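Local atomic coordinates of uncharacterized protein (Thermus thermophilus HB8, PDB entry 6SCE), a protein that probably cleaves DNA as part of Type III CRISPR defence, being switched on when it binds cyclic oligoadenylate. Residues A[22-25]-A[26-30]; A[401-405]-A[406-410]; A[503-506]-A[507-511]. One frame throughout, in Å; residues are numbered along the deposited sequence. Where two conformers were deposited one is given.

Interaction 1 of 3, residues A[22-25]-A[26-30]; sequences KVVE and REAGR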
# COMPACT_ATOMS: atom_id res chain seq x y z
N LYS A 22 12.06 -23.94 -3.52
CA LYS A 22 12.01 -24.73 -4.78
C LYS A 22 13.25 -24.45 -5.61
O LYS A 22 13.80 -25.36 -6.22
CB LYS A 22 10.72 -24.44 -5.57
CG LYS A 22 9.47 -24.88 -4.83
CD LYS A 22 8.22 -24.62 -5.68
CE LYS A 22 8.04 -25.67 -6.78
NZ LYS A 22 7.03 -25.22 -7.78
N VAL A 23 13.71 -23.20 -5.62
CA VAL A 23 14.92 -22.83 -6.35
C VAL A 23 16.14 -23.57 -5.79
O VAL A 23 16.92 -24.19 -6.55
CB VAL A 23 15.16 -21.32 -6.30
CG1 VAL A 23 16.53 -20.93 -6.84
CG2 VAL A 23 14.06 -20.57 -7.01
N VAL A 24 16.29 -23.54 -4.47
CA VAL A 24 17.42 -24.22 -3.83
C VAL A 24 17.38 -25.73 -4.10
O VAL A 24 18.40 -26.34 -4.48
CB VAL A 24 17.41 -23.97 -2.31
CG1 VAL A 24 18.56 -24.72 -1.65
CG2 VAL A 24 17.57 -22.48 -2.03
N GLU A 25 16.22 -26.33 -3.89
CA GLU A 25 16.06 -27.76 -4.13
C GLU A 25 16.39 -28.15 -5.56
O GLU A 25 17.02 -29.18 -5.77
CB GLU A 25 14.67 -28.26 -3.74
CG GLU A 25 14.43 -28.24 -2.25
CD GLU A 25 13.06 -28.76 -1.85
OE1 GLU A 25 12.09 -28.62 -2.63
OE2 GLU A 25 12.94 -29.27 -0.72
N ARG A 26 15.98 -27.36 -6.54
CA ARG A 26 16.25 -27.67 -7.94
C ARG A 26 17.75 -27.62 -8.23
O ARG A 26 18.28 -28.46 -8.95
CB ARG A 26 15.53 -26.71 -8.89
CG ARG A 26 15.57 -27.15 -10.35
CD ARG A 26 15.10 -26.06 -11.29
NE ARG A 26 14.97 -26.56 -12.65
CZ ARG A 26 15.10 -25.82 -13.75
NH1 ARG A 26 15.35 -24.53 -13.66
NH2 ARG A 26 14.97 -26.40 -14.93
N GLU A 27 18.43 -26.62 -7.67
CA GLU A 27 19.85 -26.44 -7.95
C GLU A 27 20.76 -27.32 -7.11
O GLU A 27 21.76 -27.84 -7.63
CB GLU A 27 20.29 -25.00 -7.78
CG GLU A 27 21.72 -24.80 -8.28
CD GLU A 27 21.99 -23.43 -8.89
OE1 GLU A 27 21.08 -22.88 -9.52
OE2 GLU A 27 23.13 -22.91 -8.74
N ALA A 28 20.43 -27.48 -5.83
CA ALA A 28 21.33 -28.10 -4.88
C ALA A 28 20.81 -29.40 -4.29
O ALA A 28 21.50 -30.02 -3.50
CB ALA A 28 21.60 -27.14 -3.75
N GLY A 29 19.58 -29.79 -4.61
CA GLY A 29 19.00 -30.99 -4.00
C GLY A 29 18.38 -30.79 -2.65
O GLY A 29 18.08 -29.66 -2.24
N ARG A 30 18.20 -31.88 -1.93
CA ARG A 30 17.54 -31.87 -0.67
C ARG A 30 18.24 -30.93 0.33
O ARG A 30 19.46 -30.98 0.44
CB ARG A 30 17.51 -33.29 -0.13
CG ARG A 30 16.72 -33.44 1.13
CD ARG A 30 16.67 -34.90 1.55
NE ARG A 30 16.65 -34.99 3.00
CZ ARG A 30 17.73 -34.86 3.77
NH1 ARG A 30 18.93 -34.67 3.25
NH2 ARG A 30 17.59 -34.93 5.09
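With chi1 at 178°, Val-24 sends CG1 down the helix toward Ala-28, and the methyl ends 4.4 Å from Ala-28 CB. Glu-25 takes a different rotamer: its CG lies beside its own backbone N, chi1 -69°, and the extended chain takes the carboxylate to Lys-60. These residues form the C-terminal end of helix 15-28, the helix of a beta-alpha-beta unit between strands 5-10 and 33-38. Three regular bonds mark the helical part: Arg-26 N to Lys-22 O at 3.0 Å, Glu-27 N to Val-23 O at 3.1 Å and Ala-28 N to Val-24 O at 2.7 Å. Gly-29 then leaves the helix with positive phi, where a CB would jam against the preceding carbonyl. Its N still reaches Glu-25 O at 2.9 Å, but from above the carbonyl plane rather than within it. Val-24 and Ala-28 turn inward onto Trp-82 of strand 81-84, whereas the charged ends look elsewhere: Lys-22 to Glu-142 and the Glu-136 carbonyl, Glu-27 to Arg-131. Past the helix end the chain folds back on Glu-25, whose CA meets Gly-29 O at 3.4 Å in a C-H...O contact with 170° at the hydrogen.

Interaction 2 of 3, residues A[401-405]-A[406-410]; sequences HYLDG and DRLLL. With nucleotides of chain B.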
# COMPACT_ATOMS: atom_id res chain seq x y z
N HIS A 401 18.21 5.40 5.00
CA HIS A 401 17.21 5.23 6.04
C HIS A 401 16.05 4.41 5.55
O HIS A 401 15.88 4.20 4.35
CB HIS A 401 16.72 6.58 6.55
CG HIS A 401 15.91 7.35 5.56
ND1 HIS A 401 16.41 8.45 4.89
CD2 HIS A 401 14.64 7.18 5.11
CE1 HIS A 401 15.49 8.91 4.06
NE2 HIS A 401 14.41 8.17 4.18
N TYR A 402 15.27 3.96 6.50
CA TYR A 402 14.07 3.19 6.25
C TYR A 402 13.04 3.59 7.27
O TYR A 402 13.23 3.39 8.49
CB TYR A 402 14.39 1.70 6.36
CG TYR A 402 13.22 0.79 6.08
CD1 TYR A 402 12.35 0.44 7.08
CD2 TYR A 402 13.01 0.25 4.80
CE1 TYR A 402 11.27 -0.39 6.84
CE2 TYR A 402 11.92 -0.57 4.55
CZ TYR A 402 11.05 -0.89 5.56
OH TYR A 402 9.95 -1.69 5.35
N LEU A 403 11.91 4.12 6.81
CA LEU A 403 10.80 4.42 7.71
C LEU A 403 10.17 3.16 8.23
O LEU A 403 9.76 2.30 7.47
CB LEU A 403 9.72 5.27 7.04
CG LEU A 403 8.48 5.60 7.90
CD1 LEU A 403 8.81 6.65 8.94
CD2 LEU A 403 7.36 6.14 7.02
N ASP A 404 10.11 3.05 9.56
CA ASP A 404 9.45 1.95 10.19
C ASP A 404 8.28 2.54 10.99
O ASP A 404 8.43 2.86 12.18
CB ASP A 404 10.43 1.20 11.09
CG ASP A 404 9.77 0.07 11.86
OD1 ASP A 404 8.79 -0.51 11.36
OD2 ASP A 404 10.20 -0.22 13.00
N GLY A 405 7.13 2.67 10.34
CA GLY A 405 5.94 3.27 10.94
C GLY A 405 6.12 4.77 11.06
O GLY A 405 5.87 5.51 10.10
N ASP A 406 6.57 5.20 12.23
CA ASP A 406 6.70 6.63 12.57
C ASP A 406 8.10 7.20 12.79
O ASP A 406 8.25 8.39 13.07
CB ASP A 406 5.87 6.93 13.82
CG ASP A 406 6.40 6.23 15.04
OD1 ASP A 406 6.75 5.05 14.95
OD2 ASP A 406 6.50 6.88 16.11
N ARG A 407 9.14 6.39 12.66
CA ARG A 407 10.51 6.86 12.88
C ARG A 407 11.36 6.28 11.78
O ARG A 407 11.03 5.20 11.25
CB ARG A 407 11.01 6.34 14.24
CG ARG A 407 10.47 4.91 14.42
CD ARG A 407 11.16 4.03 15.42
NE ARG A 407 11.00 2.62 15.03
CZ ARG A 407 11.48 1.60 15.72
NH1 ARG A 407 12.10 1.82 16.88
NH2 ARG A 407 11.33 0.36 15.29
N LEU A 408 12.43 6.96 11.41
CA LEU A 408 13.34 6.43 10.45
C LEU A 408 14.41 5.63 11.15
O LEU A 408 15.06 6.09 12.09
CB LEU A 408 14.03 7.52 9.66
CG LEU A 408 13.19 8.53 8.96
CD1 LEU A 408 14.13 9.50 8.30
CD2 LEU A 408 12.28 7.88 7.93
N LEU A 409 14.61 4.42 10.66
CA LEU A 409 15.77 3.65 11.02
C LEU A 409 16.94 4.04 10.15
O LEU A 409 16.83 4.13 8.93
CB LEU A 409 15.49 2.18 10.83
CG LEU A 409 14.19 1.71 11.44
CD1 LEU A 409 14.04 0.23 11.14
CD2 LEU A 409 14.16 2.01 12.94
N LEU A 410 18.08 4.32 10.78
CA LEU A 410 19.29 4.65 10.06
C LEU A 410 20.03 3.34 9.82
O LEU A 410 20.21 2.55 10.75
CB LEU A 410 20.18 5.60 10.88
CG LEU A 410 19.45 6.82 11.43
CD1 LEU A 410 20.45 7.68 12.22
CD2 LEU A 410 18.83 7.63 10.30
P A B 4 5.78 -0.49 -1.04
OP1 A B 4 4.57 -1.23 -0.57
OP2 A B 4 5.63 0.93 -1.53
O5' A B 4 6.88 -0.55 0.12
C5' A B 4 6.71 0.31 1.25
C4' A B 4 7.39 -0.33 2.44
O4' A B 4 7.52 0.65 3.51
C3' A B 4 6.60 -1.50 3.02
O3' A B 4 7.40 -2.54 3.57
C2' A B 4 5.85 -0.81 4.16
O2' A B 4 5.36 -1.71 5.12
C1' A B 4 6.94 0.10 4.67
N9 A B 4 6.49 1.18 5.55
C8 A B 4 7.03 1.45 6.78
N7 A B 4 6.42 2.42 7.40
C5 A B 4 5.38 2.79 6.55
C6 A B 4 4.37 3.77 6.64
N6 A B 4 4.19 4.57 7.70
N1 A B 4 3.49 3.85 5.61
C2 A B 4 3.65 3.03 4.57
N3 A B 4 4.58 2.09 4.36
C4 A B 4 5.43 2.02 5.39
P A B 1 8.47 -3.37 2.71
OP1 A B 1 9.86 -2.99 3.12
OP2 A B 1 8.15 -3.31 1.24
O5' A B 1 8.23 -4.85 3.28
C5' A B 1 7.27 -5.72 2.70
C4' A B 1 6.78 -6.66 3.78
O4' A B 1 5.91 -5.93 4.69
C3' A B 1 5.96 -7.84 3.24
O3' A B 1 6.82 -8.98 3.19
C2' A B 1 4.81 -7.96 4.25
O2' A B 1 5.17 -8.79 5.33
C1' A B 1 4.63 -6.52 4.71
N9 A B 1 3.75 -5.71 3.85
C8 A B 1 4.01 -4.45 3.39
N7 A B 1 3.04 -3.98 2.66
C5 A B 1 2.07 -4.97 2.66
C6 A B 1 0.81 -5.07 2.06
N6 A B 1 0.28 -4.10 1.31
N1 A B 1 0.10 -6.20 2.27
C2 A B 1 0.65 -7.17 3.02
N3 A B 1 1.84 -7.19 3.62
C4 A B 1 2.51 -6.05 3.40
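Asp-404 and Arg-407 supply the charged contact, their side chains lying alongside each other on the face shared with Tyr-402 and Leu-409. The bond is single: Arg-407 NH2 donates to Asp-404 OD2 over 2.6 Å, almost straight at 173°. The oxygen sits at the guanidinium edge, in its plane, but the carboxylate plane is turned 46° from it, and no second bond to Asp-404 is made. Outside the two segments, NH1 of Arg-407 pairs with Glu-415, while Asp-404 OD1 and OD2 also accept from the backbone N of Gly-636 and Leu-637. A leucine in place of Arg-407 would probably leave the carboxylates of Asp-404 and Glu-415 without their shared cation. At the turn the Asp-406 carboxylate forms salt bridges with Arg-549 and Arg-635.

Backbone bonds pair Tyr-402 with Leu-409 in both directions, N to O at 2.9 Å from Tyr-402 and 2.8 Å from Leu-409. They define an antiparallel beta hairpin closed by a type II' turn from Asp-404 to Arg-407, with Gly-405 at positive phi, in a Rossmann-like sheet consistent with a CARF domain.

Apolar contacts occur on both faces: Leu-409 CD2 lies over the Arg-407 guanidinium. On the face of His-401 and Leu-403, Leu-408 lays CD1 over the His-401 ring, 4.0 Å from its centroid, a CH-pi contact, and presses CD2 against Leu-403 CB at 3.8 Å. His-401 allows this because its CG stands between the backbone N and carbonyl carbon, chi1 68°.

Ligand contacts come from strand 399-404 and the turn. Tyr-402 OH donates to OP1 of A1 of chain B at 2.6 Å, the oxygen lying at the ring edge. Gly-405 reads the adenine of A4 of chain B twice: its N donates to N7 at 3.0 Å, and its O accepts from N6 at 3.1 Å.

Interaction 3 of 3, residues A[503-506]-A[507-511]; sequences YAVY and SHLNA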
# COMPACT_ATOMS: atom_id res chain seq x y z
N TYR A 503 -18.03 19.89 12.16
CA TYR A 503 -17.28 20.96 12.82
C TYR A 503 -16.87 20.59 14.24
O TYR A 503 -15.75 20.90 14.67
CB TYR A 503 -18.05 22.27 12.85
CG TYR A 503 -17.23 23.38 13.43
CD1 TYR A 503 -16.13 23.88 12.74
CD2 TYR A 503 -17.51 23.90 14.69
CE1 TYR A 503 -15.35 24.88 13.27
CE2 TYR A 503 -16.72 24.91 15.24
CZ TYR A 503 -15.64 25.40 14.52
OH TYR A 503 -14.85 26.40 15.04
N ALA A 504 -17.76 19.93 14.96
CA ALA A 504 -17.45 19.43 16.30
C ALA A 504 -16.33 18.39 16.26
O ALA A 504 -15.44 18.39 17.10
CB ALA A 504 -18.68 18.80 16.94
N VAL A 505 -16.41 17.47 15.31
CA VAL A 505 -15.40 16.43 15.23
C VAL A 505 -14.05 17.07 14.91
O VAL A 505 -13.08 16.82 15.60
CB VAL A 505 -15.79 15.32 14.24
CG1 VAL A 505 -14.60 14.39 13.95
CG2 VAL A 505 -16.95 14.51 14.81
N TYR A 506 -14.01 17.92 13.88
CA TYR A 506 -12.81 18.66 13.53
C TYR A 506 -12.22 19.46 14.69
O TYR A 506 -10.99 19.52 14.86
CB TYR A 506 -13.07 19.59 12.36
CG TYR A 506 -12.07 20.72 12.24
CD1 TYR A 506 -10.83 20.53 11.64
CD2 TYR A 506 -12.37 21.99 12.74
CE1 TYR A 506 -9.92 21.57 11.54
CE2 TYR A 506 -11.47 23.03 12.62
CZ TYR A 506 -10.24 22.82 12.03
OH TYR A 506 -9.35 23.86 11.94
N SER A 507 -13.09 20.10 15.47
CA SER A 507 -12.61 20.95 16.56
C SER A 507 -11.92 20.12 17.62
O SER A 507 -10.84 20.47 18.07
CB SER A 507 -13.75 21.78 17.18
OG SER A 507 -14.25 22.73 16.24
N HIS A 508 -12.54 19.04 18.04
CA HIS A 508 -11.95 18.21 19.07
C HIS A 508 -10.72 17.44 18.54
O HIS A 508 -9.80 17.15 19.30
CB HIS A 508 -12.97 17.26 19.67
CG HIS A 508 -14.04 17.96 20.45
ND1 HIS A 508 -13.77 18.65 21.62
CD2 HIS A 508 -15.36 18.11 20.22
CE1 HIS A 508 -14.88 19.19 22.08
NE2 HIS A 508 -15.87 18.87 21.26
N LEU A 509 -10.72 17.09 17.25
CA LEU A 509 -9.51 16.47 16.67
C LEU A 509 -8.35 17.42 16.72
O LEU A 509 -7.22 17.06 17.11
CB LEU A 509 -9.75 16.02 15.21
CG LEU A 509 -10.55 14.72 15.09
CD1 LEU A 509 -10.94 14.46 13.65
CD2 LEU A 509 -9.81 13.52 15.68
N ASN A 510 -8.63 18.65 16.32
CA ASN A 510 -7.60 19.67 16.29
C ASN A 510 -7.03 19.96 17.68
O ASN A 510 -5.81 20.12 17.83
CB ASN A 510 -8.15 20.94 15.67
CG ASN A 510 -7.15 22.06 15.68
OD1 ASN A 510 -6.97 22.73 16.70
ND2 ASN A 510 -6.48 22.26 14.56
N ALA A 511 -7.89 20.03 18.69
CA ALA A 511 -7.42 20.25 20.07
C ALA A 511 -6.56 19.08 20.52
O ALA A 511 -5.55 19.27 21.20
CB ALA A 511 -8.60 20.45 21.04
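Ser-507 and Tyr-503 make the tightest contact in this part of helix 499-513, which packs on strands 519-528 and 551-558 of a mixed sheet consistent with a PD-(D/E)XK-type nuclease domain. Ser-507 carries OG beside its own backbone N, chi1 -66°, so that the hydroxyl turns back on the preceding turn. Two donors therefore grip one carbonyl: Tyr-503 O receives Ser-507 N at 2.9 Å and Ser-507 OG at 2.8 Å, and they arrive from opposite faces of the carbonyl plane. Ser-507 OG also hangs over one face of the Tyr-503 ring, nearer its rim than its centre, 3.4 Å from Tyr-503 CE2. That ring is held at its far end, where OH bonds to the Arg-444 carbonyl, and it meets Trp-480 edge-to-face.

A second close pair lies on the strand side, where Val-505 and Leu-509 run side by side in the same direction. Val-505 CG1 comes to 3.7 Å from Leu-509 CD1, and both residues rest on Val-555. Beneath them Leu-509 N bonds to Val-505 O at 2.9 Å.

Towards solvent the contact thins out at Asn-510, which is partly exposed and joined to Tyr-506 by its backbone N and by CB, both against Tyr-506 O. His-508 is partly exposed as well but not loose: NE2 is held by Glu-454 of helix 447-458, and the ring leans back along its own helix, leaving His-508 CD2 3.1 Å from Ala-504 O.

How the interactions relate
Three separate parts of one chain are sampled, and none touches another: interactions 1 and 3 have centres about 59 Å apart, on opposite sides of the chain's centre, with interaction 2 the most central. Interactions 1 and 3 each lie within one helix, but 1 is a helix end, only partly buried, whose charged side chains reach out to surrounding residues, whereas 3 is buried mid-helix, relying on a serine hydroxyl and apolar pairs against a sheet. Interaction 2 is buried too, yet joins two strands, adds an internal salt bridge and alone bonds to the nucleotides. About 17 Å separates the nearest atoms of interactions 2 and 3, and about 23 Å those of 1 and 2.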